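Local coordinates for amino acid ABC transporter, periplasmic amino acid-binding protein (Brucella ovis, PDB 4Z9N) that binds glutathione between its two lobes and, as the periplasmic component of an amino acid ABC transporter, probably delivers its ligand to the membrane permease, at residues K71-A76 against A139-E144. Residues are numbered along the deposited sequence; the frame is centred on the assembly and turned at random. Where two conformers were deposited one is given.
Sequences KERFTA and AGTTTE. With GSH (glutathione), chain U.
Arg73 reaches Gly140 across the ligand cleft of a periplasmic binding protein, a worked example of how a two-lobed, Venus-flytrap fold can close around its ligand. Polar contact centres on Arg73. Arg73 NH2 gives a bond of 2.9 Å to Gly140 O, with the acceptor practically in the guanidinium plane, and another to glutathione O11 at 3.0 Å that is almost perfectly straight (179°). Arg73 NH1 reaches the other carboxylate oxygen, glutathione O12, at 2.9 Å, completing a bidentate pairing with the α-carboxylate of the γ-glutamyl unit; NH1 also bonds Thr89 OG1. Opposite lobes share this carboxylate: Thr142 N, at the start of helix 142-153, donates to glutathione O11 over 2.9 Å, and the helix end would probably favour the negative charge. Thr141 caps that helix, its OG1 accepting from Glu144 N and also hydrogen-bonded to Gln138 O.

These in-plane bonds, with Arg73 NE held by Ala70 O, set the rotation of the guanidinium, while glutathione OE1 lies over one face and Phe74 CZ 3.8 Å above the other, both toward the rim.

Apolar contact centres on Lys71, whose NZ forms a salt bridge with Glu164. Gly140 has positive phi (72°), a conformation that favours glycine. Bent at chi3 (146°), the lysine chain lays Lys71 CE 3.8 Å from Ala139 CB.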
# COMPACT_ATOMS: atom_id res chain seq x y z
N LYS D 71 22.08 -11.14 -5.99
CA LYS D 71 22.63 -10.43 -7.15
C LYS D 71 22.00 -10.80 -8.50
O LYS D 71 22.08 -10.03 -9.45
CB LYS D 71 24.13 -10.67 -7.22
CG LYS D 71 24.91 -9.83 -6.24
CD LYS D 71 26.40 -10.01 -6.45
CE LYS D 71 27.14 -8.71 -6.16
NZ LYS D 71 28.57 -8.81 -6.55
N GLU D 72 21.36 -11.96 -8.60
CA GLU D 72 20.83 -12.37 -9.89
C GLU D 72 19.31 -12.23 -9.96
O GLU D 72 18.71 -12.41 -11.02
CB GLU D 72 21.25 -13.80 -10.20
CG GLU D 72 20.70 -14.80 -9.22
CD GLU D 72 21.47 -16.12 -9.21
OE1 GLU D 72 22.31 -16.34 -10.10
OE2 GLU D 72 21.22 -16.93 -8.31
N ARG D 73 18.68 -11.88 -8.84
CA ARG D 73 17.21 -11.91 -8.77
C ARG D 73 16.53 -10.92 -9.73
O ARG D 73 15.51 -11.25 -10.35
CB ARG D 73 16.74 -11.65 -7.33
CG ARG D 73 17.32 -10.36 -6.71
CD ARG D 73 16.89 -10.17 -5.25
NE ARG D 73 17.83 -9.27 -4.56
CZ ARG D 73 17.56 -8.57 -3.46
NH1 ARG D 73 16.35 -8.61 -2.90
NH2 ARG D 73 18.51 -7.81 -2.92
N PHE D 74 17.07 -9.71 -9.87
CA PHE D 74 16.36 -8.74 -10.72
C PHE D 74 16.56 -9.08 -12.21
O PHE D 74 15.63 -8.94 -13.00
CB PHE D 74 16.82 -7.31 -10.40
CG PHE D 74 16.57 -6.92 -8.98
CD1 PHE D 74 15.27 -6.83 -8.49
CD2 PHE D 74 17.64 -6.73 -8.10
CE1 PHE D 74 15.02 -6.50 -7.17
CE2 PHE D 74 17.41 -6.40 -6.78
CZ PHE D 74 16.10 -6.28 -6.30
N THR D 75 17.75 -9.55 -12.57
CA THR D 75 18.06 -9.91 -13.95
C THR D 75 17.13 -11.02 -14.42
O THR D 75 16.61 -10.97 -15.54
CB THR D 75 19.53 -10.37 -14.10
OG1 THR D 75 20.40 -9.34 -13.61
CG2 THR D 75 19.85 -10.65 -15.56
N ALA D 76 16.91 -12.00 -13.55
CA ALA D 76 16.05 -13.14 -13.85
C ALA D 76 14.63 -12.68 -14.18
O ALA D 76 13.98 -13.26 -15.05
CB ALA D 76 16.03 -14.12 -12.68
N ALA D 139 26.34 -8.82 -0.41
CA ALA D 139 26.38 -7.86 -1.52
C ALA D 139 25.05 -7.87 -2.27
O ALA D 139 24.32 -8.87 -2.26
CB ALA D 139 27.53 -8.21 -2.46
N GLY D 140 24.76 -6.76 -2.94
CA GLY D 140 23.55 -6.63 -3.73
C GLY D 140 22.28 -6.51 -2.89
O GLY D 140 21.22 -6.93 -3.34
N THR D 141 22.39 -5.95 -1.69
CA THR D 141 21.23 -5.78 -0.81
C THR D 141 21.06 -4.34 -0.33
O THR D 141 22.01 -3.56 -0.28
CB THR D 141 21.32 -6.67 0.45
OG1 THR D 141 22.48 -6.30 1.22
CG2 THR D 141 21.40 -8.14 0.07
N THR D 142 19.83 -3.99 0.05
CA THR D 142 19.60 -2.75 0.79
C THR D 142 20.41 -2.77 2.09
O THR D 142 20.93 -1.75 2.55
CB THR D 142 18.12 -2.58 1.14
OG1 THR D 142 17.66 -3.78 1.75
CG2 THR D 142 17.28 -2.30 -0.11
N THR D 143 20.49 -3.96 2.68
CA THR D 143 21.15 -4.21 3.95
C THR D 143 22.54 -3.60 4.03
O THR D 143 22.88 -2.92 5.00
CB THR D 143 21.26 -5.72 4.18
OG1 THR D 143 20.01 -6.32 3.82
CG2 THR D 143 21.55 -6.05 5.64
N GLU D 144 23.34 -3.84 2.99
CA GLU D 144 24.72 -3.37 2.98
C GLU D 144 24.78 -1.84 3.01
O GLU D 144 25.61 -1.26 3.71
CB GLU D 144 25.44 -3.91 1.73
CG GLU D 144 26.88 -3.44 1.62
CD GLU D 144 27.53 -3.82 0.30
OE1 GLU D 144 26.82 -3.99 -0.72
OE2 GLU D 144 28.78 -3.93 0.27
N1 GSH U . 15.38 -7.30 1.76
CA1 GSH U . 16.78 -7.03 1.44
C1 GSH U . 16.87 -6.62 -0.03
O11 GSH U . 17.97 -6.20 -0.48
O12 GSH U . 15.87 -6.69 -0.79
CB1 GSH U . 17.66 -8.28 1.64
CG1 GSH U . 17.15 -9.41 0.73
CD1 GSH U . 18.17 -10.54 0.73
OE1 GSH U . 18.66 -10.95 -0.28
N2 GSH U . 18.52 -11.13 2.00
CA2 GSH U . 19.51 -12.19 2.00
C2 GSH U . 19.04 -13.42 1.22
O2 GSH U . 17.90 -13.64 0.95
CB2 GSH U . 19.95 -12.51 3.44
SG2 GSH U . 18.64 -13.33 4.40
N3 GSH U . 20.07 -14.33 0.76
CA3 GSH U . 19.71 -15.50 0.01
C3 GSH U . 20.54 -15.53 -1.27
O31 GSH U . 20.56 -16.59 -1.96
O32 GSH U . 21.19 -14.50 -1.66